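Long-range contacts in protein mini spindles (PDB 5VJC), which probably binds tubulin through its TOG domains, one of which is described here, and thereby promotes microtubule dynamics and mitotic spindle formation: residues A[5-11]-A[49-55]; A[57-61]-A[95-99]; A[74-78]-A[114-118]; A[137-142]-A[159-163]; A[215-219]-A[230-234]. One frame throughout, in Å; residues are numbered along the deposited sequence.

Contact 1: residues A[5-11]-A[49-55]; sequences SPLLCAN and ANVNKAL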
# COMPACT_ATOMS: atom_id res chain seq x y z
N SER A 5 -3.62 8.76 -31.26
CA SER A 5 -4.07 7.71 -30.35
C SER A 5 -3.67 8.05 -28.92
O SER A 5 -2.51 7.89 -28.55
CB SER A 5 -3.48 6.35 -30.77
OG SER A 5 -3.95 5.31 -29.93
N PRO A 6 -4.64 8.53 -28.10
CA PRO A 6 -4.29 8.95 -26.74
C PRO A 6 -3.75 7.77 -25.93
O PRO A 6 -4.09 6.63 -26.26
CB PRO A 6 -5.62 9.45 -26.17
CG PRO A 6 -6.66 8.69 -26.94
CD PRO A 6 -6.09 8.53 -28.33
N LEU A 7 -2.92 8.04 -24.93
CA LEU A 7 -2.33 6.97 -24.12
C LEU A 7 -3.43 6.11 -23.50
O LEU A 7 -3.39 4.87 -23.55
CB LEU A 7 -1.43 7.54 -23.02
CG LEU A 7 -0.17 8.28 -23.45
CD1 LEU A 7 0.67 8.63 -22.23
CD2 LEU A 7 0.65 7.45 -24.44
N LEU A 8 -4.40 6.78 -22.91
CA LEU A 8 -5.48 6.11 -22.22
C LEU A 8 -6.80 6.59 -22.79
O LEU A 8 -6.95 7.77 -23.13
CB LEU A 8 -5.42 6.38 -20.71
CG LEU A 8 -4.16 5.89 -20.00
CD1 LEU A 8 -4.22 6.30 -18.55
CD2 LEU A 8 -4.03 4.38 -20.13
N CYS A 9 -7.76 5.69 -22.90
CA CYS A 9 -9.04 6.05 -23.49
C CYS A 9 -10.10 6.21 -22.40
O CYS A 9 -10.29 5.31 -21.57
CB CYS A 9 -9.45 5.01 -24.54
SG CYS A 9 -11.10 5.23 -25.26
N ALA A 10 -10.76 7.37 -22.36
CA ALA A 10 -11.89 7.54 -21.47
C ALA A 10 -13.04 6.69 -21.98
O ALA A 10 -13.62 6.97 -23.03
CB ALA A 10 -12.31 9.01 -21.36
N ASN A 11 -13.33 5.63 -21.25
CA ASN A 11 -14.43 4.75 -21.59
C ASN A 11 -14.96 4.18 -20.30
O ASN A 11 -14.48 4.55 -19.22
CB ASN A 11 -13.98 3.66 -22.57
CG ASN A 11 -12.83 2.82 -22.02
OD1 ASN A 11 -12.79 2.50 -20.84
ND2 ASN A 11 -11.88 2.47 -22.90
N ALA A 49 -9.28 -2.48 -23.33
CA ALA A 49 -9.61 -1.11 -22.93
C ALA A 49 -9.10 -0.03 -23.90
O ALA A 49 -9.27 1.15 -23.64
CB ALA A 49 -9.04 -0.84 -21.51
N ASN A 50 -8.52 -0.42 -25.04
CA ASN A 50 -7.95 0.55 -25.99
C ASN A 50 -6.83 1.41 -25.40
O ASN A 50 -6.62 2.56 -25.80
CB ASN A 50 -9.03 1.47 -26.55
CG ASN A 50 -10.02 0.73 -27.45
OD1 ASN A 50 -9.64 -0.17 -28.21
ND2 ASN A 50 -11.28 1.10 -27.36
N VAL A 51 -6.10 0.86 -24.44
CA VAL A 51 -4.85 1.51 -24.03
C VAL A 51 -3.93 1.53 -25.26
O VAL A 51 -3.84 0.54 -25.97
CB VAL A 51 -4.19 0.77 -22.85
CG1 VAL A 51 -2.78 1.30 -22.61
CG2 VAL A 51 -5.06 0.93 -21.59
N ASN A 52 -3.31 2.68 -25.53
CA ASN A 52 -2.34 2.81 -26.62
C ASN A 52 -1.47 1.57 -26.75
O ASN A 52 -0.87 1.13 -25.78
CB ASN A 52 -1.47 4.05 -26.40
CG ASN A 52 -0.48 4.28 -27.53
OD1 ASN A 52 0.50 3.54 -27.68
ND2 ASN A 52 -0.73 5.31 -28.33
N LYS A 53 -1.40 0.99 -27.95
CA LYS A 53 -0.71 -0.29 -28.07
C LYS A 53 0.81 -0.17 -27.98
O LYS A 53 1.48 -1.14 -27.59
CB LYS A 53 -1.12 -0.99 -29.37
CG LYS A 53 -2.50 -1.68 -29.25
CD LYS A 53 -3.44 -1.28 -30.36
CE LYS A 53 -4.88 -1.74 -30.06
NZ LYS A 53 -4.89 -3.21 -29.88
N ALA A 54 1.37 0.99 -28.30
CA ALA A 54 2.82 1.16 -28.09
C ALA A 54 3.12 1.21 -26.59
O ALA A 54 4.13 0.67 -26.12
CB ALA A 54 3.32 2.41 -28.79
N LEU A 55 2.23 1.86 -25.84
CA LEU A 55 2.38 1.97 -24.39
C LEU A 55 2.34 0.59 -23.77
O LEU A 55 3.21 0.24 -22.96
CB LEU A 55 1.29 2.85 -23.80
CG LEU A 55 1.46 3.26 -22.34
CD1 LEU A 55 2.63 4.25 -22.20
CD2 LEU A 55 0.17 3.84 -21.82
O HOH W 1 -7.49 3.09 -22.21
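N52 meets the N-terminal segment with both backbone and side chain. Its backbone N donates to L7 O at 3.0 Å, while ND2 donates to S5 O at 3.1 Å; the latter bond stays close to the amide plane of N52 but reaches S5 O from above the carbonyl plane. With CG anti to the backbone N (chi1 -178°), OD1 turns back over the first turn of helix 53-59 and accepts from L55 N at 3.0 Å and, more weakly, from A54 N. N52 is thus the N-cap of that helix, and one amide group joins the helix start to the N-terminal loop of residues 5-11. An aspartate in its place, keeping an acceptor for the cap but lacking the NH2, would probably leave S5 O without its donor, at an already poorly ordered chain end.

L7 CB packs on L55 CD2 at 4.2 Å. L8 CD2 lies beside V51 CG2 at 3.9 Å, and C9 CB sits over the backbone oxygen of N50, whose positive phi closes a Schellman motif at the end of helix 36-48. A49 O takes a weak bond from N11 ND2 and one from a water that accepts from C9 N. Behind this first shell, N88 donates through ND2 to C9 O, N11 OD1 accepts from A13 N, and L8 packs on L74 and L85.

Contact 2: residues A[57-61]-A[95-99]; sequences ANMFH and WLTLR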
# COMPACT_ATOMS: atom_id res chain seq x y z
N ALA A 57 3.12 -2.19 -25.21
CA ALA A 57 4.38 -2.84 -25.56
C ALA A 57 5.49 -2.48 -24.57
O ALA A 57 6.21 -3.36 -24.09
CB ALA A 57 4.80 -2.47 -27.00
N ASN A 58 5.61 -1.19 -24.25
CA ASN A 58 6.62 -0.70 -23.31
C ASN A 58 6.38 -1.15 -21.88
O ASN A 58 7.32 -1.40 -21.13
CB ASN A 58 6.68 0.83 -23.34
CG ASN A 58 7.37 1.35 -24.58
OD1 ASN A 58 8.27 0.70 -25.10
ND2 ASN A 58 6.94 2.51 -25.07
N MET A 59 5.11 -1.28 -21.53
CA MET A 59 4.68 -1.69 -20.20
C MET A 59 5.14 -3.09 -19.85
O MET A 59 5.48 -3.38 -18.70
CB MET A 59 3.15 -1.60 -20.08
CG MET A 59 2.63 -0.22 -19.77
SD MET A 59 0.83 -0.10 -19.90
CE MET A 59 0.56 1.45 -19.08
N PHE A 60 5.17 -3.97 -20.85
CA PHE A 60 5.52 -5.35 -20.57
C PHE A 60 6.88 -5.74 -21.17
O PHE A 60 7.22 -6.91 -21.29
CB PHE A 60 4.39 -6.26 -21.05
CG PHE A 60 3.08 -5.97 -20.35
CD1 PHE A 60 2.85 -6.46 -19.06
CD2 PHE A 60 2.13 -5.15 -20.92
CE1 PHE A 60 1.67 -6.17 -18.39
CE2 PHE A 60 0.93 -4.84 -20.25
CZ PHE A 60 0.70 -5.35 -18.98
N HIS A 61 7.68 -4.73 -21.49
CA HIS A 61 9.06 -4.96 -21.86
C HIS A 61 9.84 -5.39 -20.61
O HIS A 61 9.51 -4.99 -19.49
CB HIS A 61 9.65 -3.69 -22.48
CG HIS A 61 10.85 -3.93 -23.34
ND1 HIS A 61 12.05 -4.40 -22.84
CD2 HIS A 61 11.04 -3.76 -24.67
CE1 HIS A 61 12.92 -4.51 -23.82
NE2 HIS A 61 12.34 -4.13 -24.94
N TRP A 95 -0.59 -2.27 -12.98
CA TRP A 95 0.71 -2.27 -13.66
C TRP A 95 1.82 -1.86 -12.68
O TRP A 95 2.92 -2.39 -12.72
CB TRP A 95 0.71 -1.34 -14.88
CG TRP A 95 2.06 -1.31 -15.57
CD1 TRP A 95 2.61 -2.29 -16.35
CD2 TRP A 95 3.03 -0.25 -15.53
NE1 TRP A 95 3.86 -1.91 -16.79
CE2 TRP A 95 4.13 -0.65 -16.30
CE3 TRP A 95 3.06 1.02 -14.92
CZ2 TRP A 95 5.26 0.14 -16.47
CZ3 TRP A 95 4.19 1.81 -15.08
CH2 TRP A 95 5.27 1.37 -15.85
N LEU A 96 1.51 -0.91 -11.81
CA LEU A 96 2.52 -0.48 -10.84
C LEU A 96 2.78 -1.58 -9.80
O LEU A 96 3.92 -1.78 -9.41
CB LEU A 96 2.11 0.84 -10.19
CG LEU A 96 2.18 1.94 -11.26
CD1 LEU A 96 1.33 3.13 -10.92
CD2 LEU A 96 3.67 2.33 -11.53
N THR A 97 1.75 -2.33 -9.40
CA THR A 97 1.96 -3.41 -8.44
C THR A 97 2.95 -4.45 -9.01
O THR A 97 3.71 -5.05 -8.25
CB THR A 97 0.65 -4.14 -8.02
OG1 THR A 97 0.11 -4.89 -9.12
CG2 THR A 97 -0.41 -3.15 -7.47
N LEU A 98 2.95 -4.66 -10.33
CA LEU A 98 3.97 -5.53 -10.92
C LEU A 98 5.38 -4.95 -10.78
O LEU A 98 6.31 -5.66 -10.44
CB LEU A 98 3.67 -5.80 -12.40
CG LEU A 98 2.34 -6.50 -12.67
CD1 LEU A 98 2.15 -6.55 -14.19
CD2 LEU A 98 2.31 -7.92 -12.07
N ARG A 99 5.50 -3.64 -11.00
CA ARG A 99 6.77 -2.93 -10.84
C ARG A 99 7.28 -2.88 -9.41
O ARG A 99 8.46 -2.60 -9.17
CB ARG A 99 6.63 -1.49 -11.37
CG ARG A 99 6.55 -1.45 -12.89
CD ARG A 99 7.55 -2.45 -13.43
NE ARG A 99 7.29 -2.92 -14.78
CZ ARG A 99 6.18 -3.51 -15.19
NH1 ARG A 99 5.17 -3.69 -14.35
NH2 ARG A 99 6.07 -3.91 -16.45
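In this HEAT-repeat TOG domain, W95 of helix 89-99 ties into M59 and F60 at the C-terminal end of helix 53-59. W95 NE1 points at M59 O, 2.9 Å away, and the N-H...O angle of 171° makes the bond nearly straight; the oxygen lies in the plane of the indole, although its modelled place is less certain than most. F60, which follows M59, is the first residue to leave helical geometry.

The side chain of M59 runs over one face of the same indole. Its CG stands 3.9 Å from the centroid of the five-membered ring, a CH-pi contact, and SD follows above that face at a greater distance as a Met-aromatic contact. Having CG beside the backbone N (chi1 -83°) and an extended chain beyond it lets M59 pass across the ring. The opposite face of W95 carries the guanidinium of R99, whose exact place is doubtful because it crowds M59 O in the model.

F60 receives the indole edge on its ring face in a T-shaped stack, the planes at 80° and the centroids 5.8 Å apart. V70 and I71 of helix 64-77 also touch W95. F60 CE1 also approaches the methyl CD1 of L98 to 4.2 Å.

Contact 3: residues A[74-78]-A[114-118]; sequences LSEDL and YLVQV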
# COMPACT_ATOMS: atom_id res chain seq x y z
N LEU A 74 2.99 8.75 -18.68
CA LEU A 74 1.76 8.86 -17.91
C LEU A 74 1.76 10.12 -17.06
O LEU A 74 0.72 10.79 -16.91
CB LEU A 74 1.56 7.62 -17.03
CG LEU A 74 1.31 6.30 -17.74
CD1 LEU A 74 1.48 5.12 -16.77
CD2 LEU A 74 -0.09 6.31 -18.35
N SER A 75 2.92 10.45 -16.48
CA SER A 75 3.02 11.65 -15.66
C SER A 75 2.70 12.91 -16.45
O SER A 75 1.99 13.79 -15.98
CB SER A 75 4.42 11.76 -15.02
OG SER A 75 4.49 12.92 -14.20
N GLU A 76 3.23 13.00 -17.67
CA GLU A 76 2.96 14.16 -18.53
C GLU A 76 1.49 14.17 -18.98
O GLU A 76 0.87 15.23 -19.03
CB GLU A 76 3.89 14.16 -19.74
CG GLU A 76 4.99 15.20 -19.65
CD GLU A 76 6.35 14.65 -20.04
OE1 GLU A 76 6.41 13.56 -20.65
OE2 GLU A 76 7.36 15.31 -19.73
N ASP A 77 0.94 12.99 -19.25
CA ASP A 77 -0.42 12.88 -19.79
C ASP A 77 -1.48 13.22 -18.75
O ASP A 77 -2.64 13.47 -19.09
CB ASP A 77 -0.67 11.46 -20.32
CG ASP A 77 -1.99 11.33 -21.06
OD1 ASP A 77 -2.26 12.17 -21.95
OD2 ASP A 77 -2.78 10.42 -20.73
N LEU A 78 -1.09 13.24 -17.48
CA LEU A 78 -2.06 13.31 -16.38
C LEU A 78 -2.79 14.66 -16.28
O LEU A 78 -3.98 14.69 -15.99
CB LEU A 78 -1.38 12.97 -15.05
CG LEU A 78 -2.25 13.05 -13.78
CD1 LEU A 78 -3.54 12.25 -13.88
CD2 LEU A 78 -1.44 12.59 -12.57
N TYR A 114 4.79 9.53 -9.39
CA TYR A 114 3.60 9.54 -10.25
C TYR A 114 2.35 9.27 -9.44
O TYR A 114 1.36 9.99 -9.53
CB TYR A 114 3.74 8.51 -11.37
CG TYR A 114 2.46 8.29 -12.19
CD1 TYR A 114 1.84 9.35 -12.85
CD2 TYR A 114 1.90 7.02 -12.32
CE1 TYR A 114 0.69 9.15 -13.61
CE2 TYR A 114 0.75 6.82 -13.08
CZ TYR A 114 0.15 7.88 -13.72
OH TYR A 114 -1.00 7.66 -14.46
N LEU A 115 2.41 8.23 -8.62
CA LEU A 115 1.27 7.86 -7.78
C LEU A 115 0.80 8.99 -6.88
O LEU A 115 -0.40 9.14 -6.65
CB LEU A 115 1.62 6.63 -6.93
CG LEU A 115 1.49 5.32 -7.70
CD1 LEU A 115 2.24 4.24 -6.98
CD2 LEU A 115 -0.01 4.95 -7.85
N VAL A 116 1.76 9.77 -6.36
CA VAL A 116 1.40 10.94 -5.58
C VAL A 116 0.58 11.90 -6.44
O VAL A 116 -0.43 12.41 -5.97
CB VAL A 116 2.64 11.66 -4.99
CG1 VAL A 116 2.26 13.00 -4.37
CG2 VAL A 116 3.30 10.76 -3.95
N GLN A 117 0.99 12.14 -7.69
CA GLN A 117 0.22 13.02 -8.59
C GLN A 117 -1.17 12.43 -8.87
O GLN A 117 -2.17 13.15 -8.91
CB GLN A 117 0.93 13.24 -9.94
CG GLN A 117 2.41 13.67 -9.96
CD GLN A 117 2.98 13.53 -11.37
OE1 GLN A 117 3.89 12.72 -11.63
NE2 GLN A 117 2.39 14.28 -12.32
N VAL A 118 -1.22 11.12 -9.08
CA VAL A 118 -2.50 10.43 -9.32
C VAL A 118 -3.46 10.58 -8.14
O VAL A 118 -4.62 10.94 -8.33
CB VAL A 118 -2.28 8.93 -9.59
CG1 VAL A 118 -3.61 8.16 -9.50
CG2 VAL A 118 -1.64 8.73 -10.95
O HOH W 2 -1.58 9.41 -16.21
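The ring of Y114 crosses L74 obliquely, and its outer end lies against the start of the leucine side chain: L74 CB is 3.6 Å from Y114 CZ. The ring leaves its helix with CG anti to the backbone N (chi1 171°), a direction that carries it across to helix 64-77, where CD1 reaches S75 CA at 3.8 Å and CE1 lies near the L74 carbonyl. V118 CG2, from the same helix as the tyrosine, stands over one face of the ring, toward the rim. At the far end of the ring, the hydroxyl shares a water with L74 O, which accepts from that water at 2.8 Å; the phenol oxygen and this main-chain carbonyl are therefore joined through a solvent molecule.

Here two helices of the HEAT-repeat array, 64-77 and 105-124, come together, with L85 of helix 82-87 touching L78, Y114 and V118, and I92 of helix 89-99 also packing on Y114.

S75 and Q117 add a polar link. The long chain of Q117, extended beyond CG, brings its amide to S75, whose OG donates to Q117 OE1 at 2.6 Å, in the carbonyl plane and on a lone pair. L78 crosses the base of that glutamine obliquely: its CD2 meets Q117 CB at 3.6 Å and continues to V118 CG2 at 4.2 Å, while the same methyl also touches Y114 CE1.

Contact 4: residues A[137-142]-A[159-163]; sequences FVPHLL and VLRQV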
# COMPACT_ATOMS: atom_id res chain seq x y z
N PHE A 137 -4.18 -3.10 -4.82
CA PHE A 137 -3.08 -2.15 -4.82
C PHE A 137 -2.35 -2.05 -3.49
O PHE A 137 -1.14 -2.19 -3.46
CB PHE A 137 -3.61 -0.76 -5.22
CG PHE A 137 -2.56 0.32 -5.17
CD1 PHE A 137 -1.43 0.25 -5.97
CD2 PHE A 137 -2.71 1.42 -4.32
CE1 PHE A 137 -0.45 1.27 -5.93
CE2 PHE A 137 -1.75 2.44 -4.28
CZ PHE A 137 -0.62 2.36 -5.08
N VAL A 138 -3.08 -1.81 -2.41
CA VAL A 138 -2.47 -1.51 -1.11
C VAL A 138 -1.53 -2.59 -0.53
O VAL A 138 -0.47 -2.23 -0.04
CB VAL A 138 -3.57 -1.18 -0.08
CG1 VAL A 138 -2.97 -0.82 1.30
CG2 VAL A 138 -4.43 -0.04 -0.62
N PRO A 139 -1.90 -3.90 -0.58
CA PRO A 139 -0.97 -4.90 -0.00
C PRO A 139 0.40 -4.88 -0.67
O PRO A 139 1.43 -5.07 -0.02
CB PRO A 139 -1.67 -6.24 -0.28
CG PRO A 139 -3.06 -5.91 -0.54
CD PRO A 139 -3.14 -4.51 -1.06
N HIS A 140 0.38 -4.62 -1.98
CA HIS A 140 1.59 -4.63 -2.77
C HIS A 140 2.39 -3.37 -2.54
O HIS A 140 3.63 -3.42 -2.48
CB HIS A 140 1.25 -4.79 -4.26
CG HIS A 140 0.44 -6.01 -4.55
ND1 HIS A 140 0.98 -7.27 -4.52
CD2 HIS A 140 -0.87 -6.16 -4.82
CE1 HIS A 140 0.04 -8.15 -4.79
NE2 HIS A 140 -1.10 -7.51 -4.98
N LEU A 141 1.70 -2.24 -2.42
CA LEU A 141 2.37 -1.01 -2.06
C LEU A 141 3.05 -1.16 -0.70
O LEU A 141 4.22 -0.82 -0.56
CB LEU A 141 1.38 0.15 -2.02
CG LEU A 141 1.79 1.46 -1.37
CD1 LEU A 141 2.80 2.20 -2.25
CD2 LEU A 141 0.49 2.35 -1.08
N LEU A 142 2.32 -1.69 0.27
CA LEU A 142 2.84 -1.82 1.63
C LEU A 142 4.10 -2.69 1.72
O LEU A 142 4.92 -2.48 2.61
CB LEU A 142 1.78 -2.38 2.56
CG LEU A 142 0.94 -1.29 3.23
CD1 LEU A 142 -0.37 -1.88 3.71
CD2 LEU A 142 1.72 -0.70 4.41
N VAL A 159 2.25 8.05 -0.51
CA VAL A 159 1.13 7.45 -1.25
C VAL A 159 0.15 6.79 -0.29
O VAL A 159 -1.04 7.00 -0.40
CB VAL A 159 1.65 6.41 -2.29
CG1 VAL A 159 0.47 5.64 -2.97
CG2 VAL A 159 2.55 7.08 -3.32
N LEU A 160 0.65 5.99 0.65
CA LEU A 160 -0.25 5.32 1.57
C LEU A 160 -1.12 6.34 2.33
O LEU A 160 -2.33 6.12 2.57
CB LEU A 160 0.53 4.45 2.56
CG LEU A 160 -0.33 3.51 3.43
CD1 LEU A 160 -0.86 2.31 2.63
CD2 LEU A 160 0.43 3.03 4.64
N ARG A 161 -0.54 7.49 2.65
CA ARG A 161 -1.28 8.47 3.44
C ARG A 161 -2.22 9.31 2.59
O ARG A 161 -3.03 10.06 3.12
CB ARG A 161 -0.31 9.33 4.23
CG ARG A 161 0.31 8.50 5.36
CD ARG A 161 1.39 9.26 6.11
NE ARG A 161 2.05 8.37 7.05
CZ ARG A 161 2.94 8.78 7.97
NH1 ARG A 161 3.23 10.07 8.08
NH2 ARG A 161 3.49 7.89 8.78
N GLN A 162 -2.12 9.14 1.27
CA GLN A 162 -3.16 9.61 0.36
C GLN A 162 -4.26 8.57 0.17
O GLN A 162 -5.42 8.92 0.08
CB GLN A 162 -2.56 9.95 -1.00
CG GLN A 162 -1.62 11.13 -0.99
CD GLN A 162 -1.01 11.31 -2.34
OE1 GLN A 162 -0.33 10.40 -2.85
NE2 GLN A 162 -1.31 12.44 -2.98
N VAL A 163 -3.88 7.30 0.07
CA VAL A 163 -4.85 6.23 -0.13
C VAL A 163 -5.93 6.25 0.95
O VAL A 163 -7.13 6.08 0.65
CB VAL A 163 -4.17 4.85 -0.15
CG1 VAL A 163 -5.22 3.74 -0.20
CG2 VAL A 163 -3.24 4.75 -1.37
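The segments 137-142 and 159-163, of helices 131-142 and 150-166, run nearly antiparallel, at 156° between their directions, and the short axes approach to 11.1 Å, a separation bridged entirely by branched and aromatic side chains. The first of them is kinked around P139, a residue that cannot supply a backbone N-H.

L141 is inserted between the residues of the facing helix. Its CD2 lies 3.8 Å from V159 CG1 and 3.9 Å from L160 CD1, with V163 CG2 a little farther off. CG stands anti to the backbone N (chi1 166°), which directs the branch toward the facing helix. L160 replies from the other helix with both its methyls: its side chain crosses that of V138 at about a right angle, CD1 touching CG1, and CD2 meets L142 CD2 at 4.0 Å. V138 divides its branches in the same way, giving CG2 to V163 CG1 at 3.9 Å.

F137 comes in with its rim. V159 CG1 near CZ and V163 CG2 near CE2, each at 4.0 Å, both lie close to the ring plane, while L141 CB stands above one face of the phenyl.

Near the centre of the chain, these helices have layers on several sides. Helix 105-124 brings L115 against F137 and V159 and F119 against V163; helix 89-99 offers L93 and T97 to F137; and Y175 of helix 169-178 packs on V138 and L142.

Contact 5: residues A[215-219]-A[230-234]; sequences IARQI and ALNCI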
# COMPACT_ATOMS: atom_id res chain seq x y z
N ILE A 215 0.15 -6.34 18.25
CA ILE A 215 1.24 -5.36 18.29
C ILE A 215 2.18 -5.65 19.46
O ILE A 215 3.42 -5.57 19.32
CB ILE A 215 0.70 -3.91 18.43
CG1 ILE A 215 0.03 -3.46 17.12
CG2 ILE A 215 1.84 -2.96 18.78
CD1 ILE A 215 -0.99 -2.31 17.30
N ALA A 216 1.61 -6.00 20.61
CA ALA A 216 2.39 -6.21 21.83
C ALA A 216 3.34 -7.41 21.71
O ALA A 216 4.46 -7.39 22.25
CB ALA A 216 1.46 -6.37 23.04
N ARG A 217 2.92 -8.45 20.99
CA ARG A 217 3.76 -9.61 20.72
C ARG A 217 5.12 -9.23 20.13
O ARG A 217 6.11 -9.91 20.36
CB ARG A 217 3.05 -10.58 19.77
CG ARG A 217 1.93 -11.38 20.41
CD ARG A 217 1.28 -12.29 19.38
NE ARG A 217 0.21 -13.12 19.95
CZ ARG A 217 0.40 -14.28 20.57
NH1 ARG A 217 1.63 -14.77 20.70
NH2 ARG A 217 -0.63 -14.96 21.06
N GLN A 218 5.15 -8.13 19.38
CA GLN A 218 6.37 -7.69 18.70
C GLN A 218 7.40 -7.08 19.65
O GLN A 218 8.53 -6.80 19.25
CB GLN A 218 6.02 -6.68 17.61
CG GLN A 218 5.04 -7.21 16.58
CD GLN A 218 5.65 -8.31 15.75
OE1 GLN A 218 6.82 -8.26 15.39
NE2 GLN A 218 4.87 -9.33 15.45
N ILE A 219 7.01 -6.87 20.90
CA ILE A 219 7.93 -6.24 21.85
C ILE A 219 9.09 -7.18 22.17
O ILE A 219 10.22 -6.73 22.39
CB ILE A 219 7.18 -5.81 23.13
CG1 ILE A 219 6.27 -4.62 22.81
CG2 ILE A 219 8.17 -5.42 24.21
CD1 ILE A 219 5.40 -4.17 23.98
N ALA A 230 7.48 -1.46 18.44
CA ALA A 230 6.29 -2.02 19.07
C ALA A 230 6.01 -1.31 20.39
O ALA A 230 4.85 -1.04 20.73
CB ALA A 230 6.45 -3.51 19.28
N LEU A 231 7.07 -0.99 21.13
CA LEU A 231 6.95 -0.25 22.38
C LEU A 231 6.33 1.12 22.17
O LEU A 231 5.40 1.49 22.88
CB LEU A 231 8.32 -0.10 23.04
CG LEU A 231 8.92 -1.36 23.65
CD1 LEU A 231 10.36 -1.12 24.09
CD2 LEU A 231 8.06 -1.84 24.82
N ASN A 232 6.86 1.87 21.22
CA ASN A 232 6.31 3.19 20.90
C ASN A 232 4.85 3.09 20.53
O ASN A 232 4.06 3.98 20.85
CB ASN A 232 7.09 3.85 19.76
CG ASN A 232 8.41 4.38 20.22
OD1 ASN A 232 8.59 4.68 21.41
ND2 ASN A 232 9.36 4.51 19.30
N CYS A 233 4.49 1.99 19.89
CA CYS A 233 3.12 1.84 19.44
C CYS A 233 2.19 1.54 20.61
O CYS A 233 1.09 2.09 20.69
CB CYS A 233 3.01 0.74 18.38
SG CYS A 233 1.39 0.72 17.61
N ILE A 234 2.62 0.69 21.54
CA ILE A 234 1.79 0.36 22.70
C ILE A 234 1.69 1.57 23.63
O ILE A 234 0.64 1.82 24.22
CB ILE A 234 2.34 -0.87 23.45
CG1 ILE A 234 2.19 -2.11 22.58
CG2 ILE A 234 1.58 -1.10 24.76
CD1 ILE A 234 0.76 -2.37 22.13
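I219 can be followed from its CB outward against helix 224-241. At CB the side chain divides. CG2, anti to the backbone N, turns to L231 and touches CD2 at 3.6 Å, whereas CG1, anti to the carbonyl carbon (chi1 -71°), passes A230 CB at 3.7 Å and also nears L231 CD2. At the tip, CD1 reaches the same L231 methyl and, on I234, CG1 at 4.1 Å. L231 CD2 thus touches three carbons of I219, the two side chains crossing at about a right angle. Replacing I219 by an alanine would probably open a gap beside L231 and I234 and leave the end of the L231 side chain less firmly held.

A230 lets the backbones come close: its CA is 5.3 Å from that of I219, and its small CB is met not only by I219 but also by Q218 CB at 3.6 Å and by the carbonyl oxygen of I215.

One turn back, the I215 and I234 side chains run alongside each other, pointing opposite ways. I215 CG2 meets I234 CD1 at 3.6 Å, and I215 CD1 ends beside C233 SG at 3.9 Å, a plain apolar contact of the thiol. L192 of helix 185-202 touches I215, and L260 of helix 254-264 touches I234, placing the pair between further helices. This apolar packing of the successive helices 209-217 and 224-241 is consistent with the helical hairpins from which HEAT-repeat TOG domains are built.

How the contacts relate
The five contacts follow the all-helical array from its N-terminal end toward its C-terminal end. Contacts 1 and 2 adjoin in sequence and share helix 53-59, with centres 15 Å apart. Contacts 2 and 3 alternate along the chain, so helices 53-59 and 64-77 pair with helices 89-99 and 105-124 in turn. Contact 3 touches contact 1 through L7 and L8, contact 2 through L115, and contact 4 through L115 and V116; contact 2 meets contact 4 through T97, so the first four form one connected set. Contact 5 lies apart, its nearest atoms about 12 Å from contact 4 and its centre 47 Å from that of contact 1. Such stacking builds an elongated domain, consistent with a tubulin-binding platform.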